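Local coordinates for 2,3-dihydroxybenzoate-AMP ligase (Bacillus subtilis, PDB 1MDB), which belongs to the ANL superfamily of AMP-binding enzymes, with a large AMP-binding domain followed by a smaller C-terminal domain, at residues 207-210 against 211-215; 116-120 against 121-125; 61-64 against 65-69; 371-374 against 375-379. All coordinates share one frame; numbering follows the deposited sequence.

Contact 1: residues 207-210 against 211-215; sequences YIYS and LKRSV
Ser210 and Ser214 meet in a local contact one turn apart on helix 204-218, inside the large domain. Ser210 O is gripped twice by Ser214: the backbone N donates at 3.1 Å and Ser214 OG at 2.7 Å, reaching the oxygen from opposite faces of its carbonyl plane. With chi1 at -60°, Ser214 OG lies beside its own backbone N and folds back on the preceding turn; it also meets Tyr339 OH in a hydrogen bond. A similar bond occurs one turn earlier, where Ser210 OG donates three residues back to a lone pair of Tyr207 O at 2.7 Å, an oxygen already taken by Leu211 N at 3.0 Å. On another side of the helix, Tyr209 and Arg213 run side by side, their ring and guanidinium planes 30° apart. Arg213 CG comes within 3.5 Å of both CZ and OH of Tyr209. Their polar ends continue outward, Tyr209 OH to Ser358 and Arg213 to Glu216 and the carbonyl of Met357. Tyr207 OH bonds to Asn235, which lines the 2,3-dihydroxy-benzoic acid pocket. Serine hydroxyls bonded back to a carbonyl three or four residues earlier are a familiar feature of alpha-helices, here of one beside a ligand pocket.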
# COMPACT_ATOMS: atom_id res chain seq x y z
N TYR A 207 -4.47 7.05 -12.95
CA TYR A 207 -4.80 6.01 -11.97
C TYR A 207 -5.64 4.90 -12.59
O TYR A 207 -5.37 3.72 -12.39
CB TYR A 207 -5.54 6.58 -10.76
CG TYR A 207 -5.31 5.79 -9.48
CD1 TYR A 207 -4.04 5.70 -8.92
CD2 TYR A 207 -6.36 5.14 -8.83
CE1 TYR A 207 -3.81 5.00 -7.74
CE2 TYR A 207 -6.14 4.43 -7.64
CZ TYR A 207 -4.86 4.37 -7.10
OH TYR A 207 -4.63 3.69 -5.93
N ILE A 208 -6.67 5.27 -13.34
CA ILE A 208 -7.51 4.26 -13.95
C ILE A 208 -6.66 3.37 -14.88
O ILE A 208 -6.90 2.17 -15.00
CB ILE A 208 -8.70 4.93 -14.69
CG1 ILE A 208 -9.57 5.65 -13.64
CG2 ILE A 208 -9.53 3.87 -15.42
CD1 ILE A 208 -10.72 6.46 -14.20
N TYR A 209 -5.64 3.95 -15.51
CA TYR A 209 -4.76 3.13 -16.35
C TYR A 209 -4.06 2.09 -15.47
O TYR A 209 -3.98 0.91 -15.83
CB TYR A 209 -3.70 3.98 -17.05
CG TYR A 209 -2.70 3.14 -17.81
CD1 TYR A 209 -3.12 2.31 -18.86
CD2 TYR A 209 -1.35 3.14 -17.47
CE1 TYR A 209 -2.21 1.50 -19.54
CE2 TYR A 209 -0.43 2.33 -18.15
CZ TYR A 209 -0.87 1.51 -19.18
OH TYR A 209 0.02 0.70 -19.85
N SER A 210 -3.54 2.52 -14.32
CA SER A 210 -2.87 1.59 -13.41
C SER A 210 -3.84 0.47 -13.00
O SER A 210 -3.42 -0.67 -12.81
CB SER A 210 -2.37 2.31 -12.15
OG SER A 210 -3.38 2.41 -11.16
N LEU A 211 -5.13 0.80 -12.87
CA LEU A 211 -6.13 -0.20 -12.52
C LEU A 211 -6.37 -1.20 -13.67
O LEU A 211 -6.48 -2.41 -13.45
CB LEU A 211 -7.46 0.49 -12.14
CG LEU A 211 -7.45 1.39 -10.90
CD1 LEU A 211 -8.82 2.06 -10.74
CD2 LEU A 211 -7.12 0.56 -9.66
N LYS A 212 -6.44 -0.68 -14.90
CA LYS A 212 -6.66 -1.53 -16.07
C LYS A 212 -5.52 -2.51 -16.28
O LYS A 212 -5.74 -3.66 -16.63
CB LYS A 212 -6.82 -0.68 -17.34
CG LYS A 212 -7.45 -1.45 -18.50
CD LYS A 212 -7.29 -0.73 -19.83
CE LYS A 212 -5.87 -0.87 -20.35
NZ LYS A 212 -5.68 -0.22 -21.69
N ARG A 213 -4.29 -2.06 -16.08
CA ARG A 213 -3.14 -2.94 -16.25
C ARG A 213 -3.10 -3.99 -15.14
O ARG A 213 -2.83 -5.16 -15.40
CB ARG A 213 -1.84 -2.14 -16.27
CG ARG A 213 -1.43 -1.63 -17.64
CD ARG A 213 -0.63 -2.68 -18.42
NE ARG A 213 -1.45 -3.75 -19.00
CZ ARG A 213 -1.00 -4.97 -19.27
NH1 ARG A 213 0.27 -5.28 -19.02
NH2 ARG A 213 -1.80 -5.88 -19.80
N SER A 214 -3.40 -3.58 -13.91
CA SER A 214 -3.40 -4.52 -12.78
C SER A 214 -4.47 -5.58 -13.01
O SER A 214 -4.28 -6.74 -12.68
CB SER A 214 -3.68 -3.78 -11.47
OG SER A 214 -2.69 -2.79 -11.22
N VAL A 215 -5.61 -5.17 -13.56
CA VAL A 215 -6.70 -6.10 -13.84
C VAL A 215 -6.23 -7.16 -14.85
O VAL A 215 -6.39 -8.37 -14.65
CB VAL A 215 -7.93 -5.36 -14.41
CG1 VAL A 215 -8.87 -6.35 -15.09
CG2 VAL A 215 -8.68 -4.63 -13.29

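Contact 2: residues 116-120 against 121-125; sequences YFCEF and AEAAA
Cys118 and Ala123 close a Schellman motif, the C-terminal cap of helix 111-120. Ala123 N donates to Cys118 O at 2.9 Å, in the carbonyl plane and on a lone pair. Inside this wider bond lies a tighter one, Glu122 N to Glu119 O at 2.8 Å, with the donor well above the carbonyl plane and the hydrogen bond bent to 139°. The positive phi of Glu122 (51°) turns the chain out of the helix and brings the next N-H, that of Ala123, back to Cys118 O. The apolar contact usual in this cap is present as well: the CB atoms of Cys118 and Ala123 approach to 4.2 Å across the end. One residue earlier, Ala121 N still makes a regular helical bond to Phe117 O at 3.1 Å.

Further out, the capped turn is fitted to the sheet that follows it. Cys118 and Ala123 both touch Val79 of strand 77-80, Arg77 NE bonds to Ala121 O, and the backbone of Ala125 pairs with Val79 as the chain enters strand 125-132. A short loop thus leads from the helix end into strand 125-132, which runs parallel to strand 77-80. Phe120 and Ala121 pack on Leu199 of strand 199-203.

The Glu122 carboxylate forms a salt bridge with Lys394. Its OE2 is also joined to the carbonyl at the helix end by two waters: both donate to Phe120 O, one at 2.7 Å and the other at 3.0 Å, and both reach OE2, the nearer one weakly.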
# COMPACT_ATOMS: atom_id res chain seq x y z
N TYR A 116 -1.73 17.44 10.47
CA TYR A 116 -0.82 17.80 9.39
C TYR A 116 -1.54 17.70 8.05
O TYR A 116 -1.54 18.65 7.26
CB TYR A 116 0.39 16.87 9.41
CG TYR A 116 1.28 17.01 8.20
CD1 TYR A 116 1.95 18.20 7.95
CD2 TYR A 116 1.44 15.95 7.31
CE1 TYR A 116 2.76 18.33 6.83
CE2 TYR A 116 2.25 16.07 6.19
CZ TYR A 116 2.90 17.27 5.96
OH TYR A 116 3.70 17.41 4.84
N PHE A 117 -2.16 16.55 7.78
CA PHE A 117 -2.89 16.35 6.53
C PHE A 117 -3.95 17.43 6.31
O PHE A 117 -4.14 17.92 5.19
CB PHE A 117 -3.58 14.98 6.52
CG PHE A 117 -2.63 13.81 6.68
CD1 PHE A 117 -3.12 12.57 7.11
CD2 PHE A 117 -1.28 13.92 6.39
CE1 PHE A 117 -2.26 11.47 7.25
CE2 PHE A 117 -0.42 12.83 6.53
CZ PHE A 117 -0.91 11.60 6.96
N CYS A 118 -4.67 17.80 7.38
CA CYS A 118 -5.73 18.80 7.27
C CYS A 118 -5.19 20.20 7.02
O CYS A 118 -5.78 20.97 6.25
CB CYS A 118 -6.61 18.79 8.54
SG CYS A 118 -7.67 17.32 8.73
N GLU A 119 -4.08 20.54 7.68
CA GLU A 119 -3.46 21.85 7.51
C GLU A 119 -2.86 21.97 6.11
O GLU A 119 -3.27 22.81 5.31
CB GLU A 119 -2.33 22.04 8.52
CG GLU A 119 -2.62 23.00 9.65
CD GLU A 119 -1.38 23.27 10.48
OE1 GLU A 119 -0.41 23.83 9.93
OE2 GLU A 119 -1.37 22.91 11.67
N PHE A 120 -1.88 21.12 5.84
CA PHE A 120 -1.19 21.09 4.56
C PHE A 120 -2.17 21.10 3.39
O PHE A 120 -2.12 21.99 2.55
CB PHE A 120 -0.32 19.84 4.51
CG PHE A 120 0.64 19.80 3.36
CD1 PHE A 120 1.40 20.92 3.03
CD2 PHE A 120 0.84 18.63 2.65
CE1 PHE A 120 2.35 20.86 2.01
CE2 PHE A 120 1.78 18.56 1.62
CZ PHE A 120 2.54 19.68 1.30
N ALA A 121 -3.08 20.13 3.35
CA ALA A 121 -4.05 20.05 2.28
C ALA A 121 -5.17 21.09 2.40
O ALA A 121 -6.02 21.21 1.51
CB ALA A 121 -4.65 18.65 2.23
N GLU A 122 -5.17 21.85 3.50
CA GLU A 122 -6.20 22.87 3.70
C GLU A 122 -7.56 22.20 3.49
O GLU A 122 -8.40 22.68 2.74
CB GLU A 122 -6.01 24.02 2.70
CG GLU A 122 -4.76 24.87 2.97
CD GLU A 122 -4.24 25.61 1.73
OE1 GLU A 122 -5.02 26.29 1.06
OE2 GLU A 122 -3.03 25.50 1.44
N ALA A 123 -7.74 21.07 4.17
CA ALA A 123 -8.95 20.27 4.08
C ALA A 123 -10.24 21.00 4.44
O ALA A 123 -10.30 21.75 5.42
CB ALA A 123 -8.81 19.03 4.97
N ALA A 124 -11.28 20.77 3.63
CA ALA A 124 -12.59 21.37 3.84
C ALA A 124 -13.45 20.46 4.71
O ALA A 124 -14.48 20.89 5.25
CB ALA A 124 -13.28 21.60 2.51
N ALA A 125 -13.04 19.20 4.83
CA ALA A 125 -13.77 18.23 5.62
C ALA A 125 -12.90 17.06 6.07
O ALA A 125 -11.85 16.76 5.48
CB ALA A 125 -14.98 17.72 4.83
O HOH W 1 -3.12 22.92 0.27
O HOH W 2 -0.18 24.20 2.15

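Contact 3: residues 61-64 against 65-69; sequences DRLA and AGFQK
Helix 53-70 carries an i to i+4 aliphatic-aromatic pair, in which Leu63 lies over one face of the Phe67 ring. The methine leads: Leu63 CG stands 3.9 Å from the ring centroid and 19° off the ring normal, a CH-pi contact displaced toward the rim. Both methyls stay on that same face, toward the outer end of the ring, with CD2 3.7 Å from Phe67 CZ and CD1 3.9 Å from Phe67 CE2. Two different torsions bring the side chains together. Leu63 has CG trans to its backbone N (chi1 180°), which sends the side chain outward, nearly across the helix axis, whereas Phe67 keeps CG beside its own N and leans back to meet it. The main chain beneath is held by Phe67 N donating to Leu63 O at 2.8 Å in a nearly straight bond.

The pair belongs to a helix-helix interface of the large domain: Leu63 and Phe67 both touch Ala94 of helix 86-98, and Phe67 also touches Leu95 and Leu98. That second helix makes the crossover between the parallel strands 77-80 and 101-104, a beta-alpha-beta unit, so the leucine-phenylalanine surface packs against its connecting helix.

Around the rest of the turn, Ala64 O receives Gln68 N at 2.8 Å, and Gln68 CB lies 3.4 Å from the same oxygen. The bond from Gly66 N to Arg62 O, at 3.4 Å, is weak. At the start of the segment the Asp61 carboxylate divides its oxygens between two salt bridges, OD2 to Arg32 and OD1 to Arg97, the latter also on helix 86-98.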
# COMPACT_ATOMS: atom_id res chain seq x y z
N ASP A 61 -24.32 9.36 -6.02
CA ASP A 61 -24.98 10.53 -6.59
C ASP A 61 -25.65 11.30 -5.47
O ASP A 61 -25.44 12.51 -5.30
CB ASP A 61 -26.06 10.14 -7.60
CG ASP A 61 -25.51 9.82 -8.96
OD1 ASP A 61 -24.44 10.36 -9.31
OD2 ASP A 61 -26.16 9.04 -9.69
N ARG A 62 -26.45 10.58 -4.70
CA ARG A 62 -27.17 11.18 -3.59
C ARG A 62 -26.25 11.77 -2.53
O ARG A 62 -26.60 12.75 -1.87
CB ARG A 62 -28.12 10.16 -2.96
CG ARG A 62 -29.30 9.77 -3.86
CD ARG A 62 -30.22 8.76 -3.18
NE ARG A 62 -30.88 9.29 -1.99
CZ ARG A 62 -31.84 10.21 -2.00
NH1 ARG A 62 -32.27 10.70 -3.15
NH2 ARG A 62 -32.38 10.63 -0.86
N LEU A 63 -25.07 11.18 -2.35
CA LEU A 63 -24.14 11.70 -1.35
C LEU A 63 -23.42 12.93 -1.88
O LEU A 63 -23.20 13.90 -1.16
CB LEU A 63 -23.12 10.62 -0.93
CG LEU A 63 -22.08 11.04 0.12
CD1 LEU A 63 -22.80 11.53 1.38
CD2 LEU A 63 -21.18 9.86 0.47
N ALA A 64 -23.04 12.89 -3.15
CA ALA A 64 -22.36 14.02 -3.76
C ALA A 64 -23.21 15.27 -3.57
O ALA A 64 -22.70 16.35 -3.26
CB ALA A 64 -22.13 13.76 -5.25
N ALA A 65 -24.52 15.12 -3.74
CA ALA A 65 -25.44 16.24 -3.58
C ALA A 65 -25.39 16.72 -2.15
O ALA A 65 -25.41 17.93 -1.89
CB ALA A 65 -26.86 15.83 -3.97
N GLY A 66 -25.33 15.78 -1.21
CA GLY A 66 -25.26 16.16 0.20
C GLY A 66 -23.97 16.90 0.51
O GLY A 66 -23.98 17.90 1.22
N PHE A 67 -22.86 16.40 -0.02
CA PHE A 67 -21.55 17.02 0.16
C PHE A 67 -21.60 18.44 -0.40
O PHE A 67 -21.16 19.38 0.25
CB PHE A 67 -20.46 16.23 -0.58
CG PHE A 67 -19.97 14.98 0.14
CD1 PHE A 67 -19.33 13.97 -0.57
CD2 PHE A 67 -20.11 14.84 1.52
CE1 PHE A 67 -18.83 12.83 0.08
CE2 PHE A 67 -19.61 13.71 2.18
CZ PHE A 67 -18.97 12.70 1.47
N GLN A 68 -22.13 18.58 -1.61
CA GLN A 68 -22.22 19.89 -2.25
C GLN A 68 -23.08 20.84 -1.43
O GLN A 68 -22.71 21.98 -1.18
CB GLN A 68 -22.83 19.77 -3.65
CG GLN A 68 -22.84 21.07 -4.42
CD GLN A 68 -23.49 20.94 -5.77
OE1 GLN A 68 -24.70 20.71 -5.88
NE2 GLN A 68 -22.69 21.08 -6.83
N LYS A 69 -24.24 20.35 -1.00
CA LYS A 69 -25.15 21.14 -0.19
C LYS A 69 -24.42 21.57 1.08
O LYS A 69 -24.64 22.66 1.60
CB LYS A 69 -26.39 20.33 0.17
CG LYS A 69 -27.54 21.16 0.71
CD LYS A 69 -28.82 20.35 0.74
CE LYS A 69 -30.02 21.23 1.00
NZ LYS A 69 -31.31 20.48 0.92

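Contact 4: residues 371-374 against 375-379; sequences RDVK and PGETG
Val373 projects across the loop onto Glu377. Its CB lies 3.9 Å from Glu377 CB. Of its two methyls, CG1 reaches the Glu377 backbone, 3.4 Å from Glu377 O, and the two side chains cross at about a right angle. The placing of the other methyl, CG2, is doubtful, because it is modelled too close to Glu377 CB.

Between these residues the chain reverses through a type II beta turn from Lys374 to Glu377, closed by Glu377 N donating to Lys374 O at 2.9 Å. Pro375 and Gly376 fill its corners, the classic pair for this turn: proline suits the first and glycine the second, where phi is 76°. With CG beside its own backbone N (chi1 -66°), Glu377 brings that atom to 3.5 Å from Lys374 CB; the bend at chi2 then turns the carboxylate away, and the end of the lysine likewise leads off the turn.

This exposed hairpin-like connection joins strands 362-366 and 379-384, neighbours in a four-stranded antiparallel sheet. Its incoming limb stays close to that sheet: the Val373 backbone pairs with Val365, and its side chain touches the same residue. On the outgoing limb, Thr378 packs on Ile414 and Arg416 of strand 409-417, and Gly379 pairs with Val415 as strand 379-384 begins.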
# COMPACT_ATOMS: atom_id res chain seq x y z
N ARG A 371 25.04 7.15 -12.70
CA ARG A 371 25.51 6.52 -13.93
C ARG A 371 24.85 5.15 -14.04
O ARG A 371 24.80 4.41 -13.06
CB ARG A 371 27.03 6.35 -13.90
CG ARG A 371 27.82 7.61 -13.64
CD ARG A 371 29.25 7.27 -13.23
NE ARG A 371 30.00 8.45 -12.80
CZ ARG A 371 31.23 8.42 -12.29
NH1 ARG A 371 31.86 7.26 -12.15
NH2 ARG A 371 31.83 9.55 -11.93
N ASP A 372 24.35 4.81 -15.22
CA ASP A 372 23.73 3.51 -15.39
C ASP A 372 24.71 2.42 -15.00
O ASP A 372 25.85 2.40 -15.47
CB ASP A 372 23.27 3.30 -16.84
CG ASP A 372 22.02 4.08 -17.18
OD1 ASP A 372 22.13 5.16 -17.81
OD2 ASP A 372 20.91 3.62 -16.81
N VAL A 373 24.28 1.52 -14.13
CA VAL A 373 25.14 0.44 -13.69
C VAL A 373 25.23 -0.57 -14.83
O VAL A 373 24.41 -0.54 -15.75
CB VAL A 373 24.58 -0.23 -12.41
CG1 VAL A 373 23.54 -1.28 -12.78
CG2 VAL A 373 25.72 -0.84 -11.61
N LYS A 374 26.23 -1.44 -14.79
CA LYS A 374 26.39 -2.44 -15.83
C LYS A 374 25.25 -3.45 -15.74
O LYS A 374 24.70 -3.66 -14.66
CB LYS A 374 27.75 -3.12 -15.68
CG LYS A 374 28.91 -2.14 -15.68
CD LYS A 374 30.26 -2.83 -15.56
CE LYS A 374 31.40 -1.82 -15.55
NZ LYS A 374 32.74 -2.46 -15.43
N PRO A 375 24.88 -4.08 -16.86
CA PRO A 375 23.81 -5.08 -16.89
C PRO A 375 23.85 -6.09 -15.75
O PRO A 375 24.89 -6.66 -15.46
CB PRO A 375 23.98 -5.73 -18.26
CG PRO A 375 24.42 -4.58 -19.10
CD PRO A 375 25.45 -3.90 -18.21
N GLY A 376 22.70 -6.29 -15.12
CA GLY A 376 22.61 -7.25 -14.03
C GLY A 376 23.21 -6.77 -12.72
O GLY A 376 23.09 -7.45 -11.70
N GLU A 377 23.85 -5.61 -12.74
CA GLU A 377 24.46 -5.07 -11.54
C GLU A 377 23.43 -4.45 -10.61
O GLU A 377 22.36 -4.02 -11.05
CB GLU A 377 25.52 -4.02 -11.89
CG GLU A 377 26.73 -4.57 -12.63
CD GLU A 377 27.42 -5.68 -11.86
OE1 GLU A 377 27.92 -5.42 -10.74
OE2 GLU A 377 27.45 -6.82 -12.37
N THR A 378 23.76 -4.39 -9.33
CA THR A 378 22.88 -3.82 -8.32
C THR A 378 23.08 -2.32 -8.23
O THR A 378 24.19 -1.82 -8.38
CB THR A 378 23.16 -4.45 -6.96
OG1 THR A 378 22.89 -5.86 -7.02
CG2 THR A 378 22.29 -3.83 -5.89
N GLY A 379 21.98 -1.60 -8.00
CA GLY A 379 22.07 -0.15 -7.89
C GLY A 379 20.76 0.50 -7.49
O GLY A 379 19.81 -0.17 -7.07

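All four contacts are local and lie within the large AMP-binding domain, but they sample widely separated parts of it. Contact 1 is the one beside the pocket: the Tyr207 side chain is about 7 Å from 2,3-dihydroxy-benzoic acid and about 10 Å from adenosine monophosphate. Contacts 2 and 3 share a flank of the chain, with centres 20 Å apart and nearest atoms about 7 Å apart; both adjoin the region built round strand 77-80 and helix 86-98. Contact 4 lies across the chain's centre from contact 3, their centres 52 Å apart. Adenosine monophosphate lies about 12 Å from the side chain of Phe117 in contact 2 and about 12 Å from that of Thr378 in contact 4.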